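Long-range contacts in protein ninB (Enterobacteria phage lambda, PDB 1PC6), which probably helps to initiate phage genetic exchange, as the Orf recombination protein with functional similarities to Escherichia coli RecFOR: residues F76-L80 with E111-I116; L80-D84 with V96-S100. Residues are numbered along the deposited sequence.

Contact 1 (F76-L80 with E111-I116)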
# COMPACT_ATOMS: atom_id res chain seq x y z
N PHE A 76 -8.82 12.73 -5.64
CA PHE A 76 -8.21 13.75 -4.81
C PHE A 76 -6.76 13.93 -5.17
O PHE A 76 -6.32 15.06 -5.36
CB PHE A 76 -8.37 13.41 -3.33
CG PHE A 76 -9.74 13.74 -2.79
CD1 PHE A 76 -10.22 15.04 -2.83
CD2 PHE A 76 -10.55 12.74 -2.26
CE1 PHE A 76 -11.50 15.35 -2.37
CE2 PHE A 76 -11.83 13.03 -1.78
CZ PHE A 76 -12.31 14.34 -1.84
N THR A 77 -6.01 12.85 -5.30
CA THR A 77 -4.60 12.98 -5.65
C THR A 77 -4.47 13.61 -7.04
O THR A 77 -3.55 14.38 -7.29
CB THR A 77 -3.92 11.61 -5.67
OG1 THR A 77 -3.94 11.06 -4.35
CG2 THR A 77 -2.49 11.74 -6.15
N ALA A 78 -5.40 13.30 -7.92
CA ALA A 78 -5.38 13.85 -9.27
C ALA A 78 -5.49 15.36 -9.25
O ALA A 78 -4.97 16.04 -10.12
CB ALA A 78 -6.52 13.26 -10.09
N ALA A 79 -6.18 15.88 -8.24
CA ALA A 79 -6.38 17.33 -8.08
C ALA A 79 -5.11 18.08 -7.65
O ALA A 79 -5.02 19.30 -7.79
CB ALA A 79 -7.51 17.60 -7.09
N LEU A 80 -4.14 17.35 -7.12
CA LEU A 80 -2.89 17.95 -6.68
C LEU A 80 -1.76 17.73 -7.68
O LEU A 80 -1.06 18.67 -8.07
CB LEU A 80 -2.47 17.41 -5.31
CG LEU A 80 -3.22 17.83 -4.03
CD1 LEU A 80 -3.88 19.21 -4.25
CD2 LEU A 80 -4.26 16.79 -3.64
N GLU A 111 -1.27 18.32 2.41
CA GLU A 111 -2.20 19.01 1.52
C GLU A 111 -3.35 18.14 1.06
O GLU A 111 -4.48 18.62 0.90
CB GLU A 111 -1.47 19.54 0.29
CG GLU A 111 -0.85 20.90 0.49
CD GLU A 111 -0.21 21.44 -0.77
OE1 GLU A 111 -0.80 21.26 -1.85
OE2 GLU A 111 0.88 22.06 -0.68
N LEU A 112 -3.06 16.86 0.83
CA LEU A 112 -4.07 15.91 0.39
C LEU A 112 -5.17 15.84 1.41
O LEU A 112 -6.36 15.92 1.07
CB LEU A 112 -3.44 14.52 0.23
CG LEU A 112 -4.39 13.33 0.10
CD1 LEU A 112 -5.48 13.64 -0.92
CD2 LEU A 112 -3.61 12.09 -0.29
N LEU A 113 -4.78 15.71 2.67
CA LEU A 113 -5.73 15.63 3.78
C LEU A 113 -6.55 16.91 3.89
O LEU A 113 -7.73 16.87 4.26
CB LEU A 113 -4.98 15.38 5.10
CG LEU A 113 -4.49 13.97 5.44
CD1 LEU A 113 -3.68 14.01 6.71
CD2 LEU A 113 -5.67 13.02 5.61
N GLU A 114 -5.92 18.04 3.58
CA GLU A 114 -6.60 19.34 3.63
C GLU A 114 -7.65 19.38 2.52
O GLU A 114 -8.80 19.80 2.74
CB GLU A 114 -5.57 20.49 3.45
N LEU A 115 -7.25 18.94 1.34
CA LEU A 115 -8.15 18.91 0.21
C LEU A 115 -9.36 18.06 0.57
O LEU A 115 -10.51 18.52 0.51
CB LEU A 115 -7.45 18.30 -1.00
CG LEU A 115 -8.30 18.34 -2.27
CD1 LEU A 115 -8.78 19.75 -2.52
CD2 LEU A 115 -7.48 17.84 -3.44
N ILE A 116 -9.11 16.81 0.97
CA ILE A 116 -10.18 15.90 1.35
C ILE A 116 -11.10 16.50 2.41
O ILE A 116 -12.33 16.42 2.31
CB ILE A 116 -9.63 14.58 1.88
CG1 ILE A 116 -8.57 14.03 0.93
CG2 ILE A 116 -10.78 13.59 2.05
CD1 ILE A 116 -7.98 12.72 1.39
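Two helices of the NinB fold, 69-80 and 106-122, meet here as an obliquely crossed pair, an example of two helices, far from parallel, whose segments meet through apolar side chains without a hydrogen bond between them. The axes of the short segments pass 9.8 Å apart, with 117° between their N-to-C directions. The 353 Å² of buried surface comes mainly from one aromatic ring and a few aliphatic groups.

The aromatic part centres on Phe76. Ile116 lies over one face of its ring, with CG1 4.1 Å from the centroid and 18° off the normal, a CH-pi contact. Leu115 approaches the same ring obliquely, its CG 3.9 Å from Phe76 CD1. Phe119, one turn beyond Ile116, adds an edge-to-face contact, and Leu53 of helix 43-59 packs on Phe76 as well, so this end of the crossing is part of a three-helix core.

Aliphatic contacts make up the remainder. Leu112 CD1 reaches Phe76 CB at 3.8 Å, while Leu115, one helical turn away, projects between Phe76, Ala79 and Leu80. Ala79 also meets Leu89 of the second subunit, placing this edge of the pair at the dimer interface. The tightest approach joins two leucine methyls: Leu80 CD2 and Leu115 CD2 are 3.4 Å apart.

Contact 2 (L80-D84 with V96-S100); sequences LKQQD and VIGQS
Asp84 and Ile97 form a hydrogen-bonded antiparallel pair, CA atoms 5.1 Å apart and side chains on one face, at the open end of the hairpin of strands 84-87 and 94-97. Ile97 N donates to Asp84 O at 2.6 Å and 170°; the return bond, Asp84 N to Ile97 O, is weak at 2.8 Å and 130°. Val96 CA adds a CA-H...O contact to Asp84 O at 3.3 Å. Extended backbone continues through Lys81-Gln83 and Gly98-Gln99, CA 81-to-84 and CA 96-to-99 directions 142° apart, Gln83 and Gly98 CA atoms 4.6 Å apart. Gln99, chi1 and chi2 both m, folds NE2 back to Gln82 O at 2.8 Å, a weak hydrogen bond. Gln83 (chi1 m, chi2 t) takes Val96 N of the second subunit on OE1, and Val96 O accepts from Gln83 NE2 of that subunit. Lys81 CB packs on Gln99 CG at 3.4 Å, Gln83 CB on Val96 CG1 at 3.5 Å. Main-chain pairing thus closes the hairpin; side-chain amides extend the bonding across the dimer.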
# COMPACT_ATOMS: atom_id res chain seq x y z
N LEU A 80 -4.14 17.35 -7.12
CA LEU A 80 -2.89 17.95 -6.68
C LEU A 80 -1.76 17.73 -7.68
O LEU A 80 -1.06 18.67 -8.07
CB LEU A 80 -2.47 17.41 -5.31
CG LEU A 80 -3.22 17.83 -4.03
CD1 LEU A 80 -3.88 19.21 -4.25
CD2 LEU A 80 -4.26 16.79 -3.64
N LYS A 81 -1.57 16.48 -8.09
CA LYS A 81 -0.51 16.15 -9.03
C LYS A 81 -1.08 15.47 -10.27
O LYS A 81 -1.85 14.51 -10.15
CB LYS A 81 0.51 15.24 -8.35
CG LYS A 81 0.43 15.27 -6.81
CD LYS A 81 1.82 15.17 -6.14
CE LYS A 81 2.59 13.92 -6.57
NZ LYS A 81 4.07 14.03 -6.34
N GLN A 82 -0.71 15.98 -11.44
CA GLN A 82 -1.17 15.43 -12.72
C GLN A 82 -0.86 13.96 -12.84
O GLN A 82 0.24 13.52 -12.51
CB GLN A 82 -0.50 16.12 -13.90
CG GLN A 82 -0.75 17.60 -13.99
CD GLN A 82 -0.69 18.09 -15.42
OE1 GLN A 82 0.23 17.72 -16.17
NE2 GLN A 82 -1.66 18.90 -15.82
N GLN A 83 -1.83 13.20 -13.33
CA GLN A 83 -1.63 11.77 -13.50
C GLN A 83 -0.66 11.53 -14.63
O GLN A 83 -0.75 12.21 -15.65
CB GLN A 83 -2.96 11.10 -13.83
CG GLN A 83 -3.98 11.18 -12.72
CD GLN A 83 -5.14 10.25 -12.95
OE1 GLN A 83 -5.89 10.41 -13.91
NE2 GLN A 83 -5.29 9.26 -12.07
N ASP A 84 0.27 10.59 -14.48
CA ASP A 84 1.23 10.31 -15.55
C ASP A 84 0.63 9.35 -16.57
O ASP A 84 -0.25 8.56 -16.24
CB ASP A 84 2.53 9.71 -15.01
CG ASP A 84 3.46 10.77 -14.44
OD1 ASP A 84 3.31 11.95 -14.81
OD2 ASP A 84 4.35 10.43 -13.63
N VAL A 96 -2.94 5.36 -17.92
CA VAL A 96 -2.74 6.56 -17.11
C VAL A 96 -2.57 6.12 -15.67
O VAL A 96 -3.35 5.32 -15.16
CB VAL A 96 -3.94 7.51 -17.23
CG1 VAL A 96 -3.82 8.61 -16.20
CG2 VAL A 96 -3.99 8.09 -18.62
N ILE A 97 -1.54 6.64 -15.02
CA ILE A 97 -1.22 6.27 -13.66
C ILE A 97 -1.31 7.44 -12.70
O ILE A 97 -0.77 8.52 -12.98
CB ILE A 97 0.22 5.71 -13.57
CG1 ILE A 97 0.40 4.60 -14.61
CG2 ILE A 97 0.53 5.26 -12.14
CD1 ILE A 97 1.81 4.09 -14.71
N GLY A 98 -1.98 7.23 -11.57
CA GLY A 98 -2.09 8.27 -10.57
C GLY A 98 -0.80 8.35 -9.76
O GLY A 98 0.10 7.51 -9.94
N GLN A 99 -0.68 9.35 -8.89
CA GLN A 99 0.52 9.50 -8.07
C GLN A 99 0.41 8.66 -6.81
O GLN A 99 -0.68 8.50 -6.26
CB GLN A 99 0.72 10.96 -7.68
CG GLN A 99 0.89 11.90 -8.85
CD GLN A 99 1.94 11.43 -9.84
OE1 GLN A 99 3.03 11.01 -9.44
NE2 GLN A 99 1.62 11.50 -11.12
N SER A 100 1.54 8.14 -6.35
CA SER A 100 1.58 7.32 -5.15
C SER A 100 1.47 8.14 -3.88
O SER A 100 2.28 9.04 -3.64
CB SER A 100 2.88 6.51 -5.12
OG SER A 100 2.99 5.78 -3.91

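Overall arrangement
Leu80 belongs to both contacts, and their centres lie only 12 Å apart on the same side of the chain's centre. Along the chain, helix 69-80 supplies the first half of contact 1, then leads through 80-84 into the hairpin; strand 94-97 runs out through 96-100 towards helix 106-122, which completes contact 1. Contact 2 therefore closes the base of the excursion between the two crossed helices. The contacts touch directly, with Thr77 CG2 3.6 Å from Gln99 CB. Both also meet the second subunit, so the general lesson is that a hairpin inserted in sequence between two packed helices can have its base packed on the first of them while also contributing to the subunit interface.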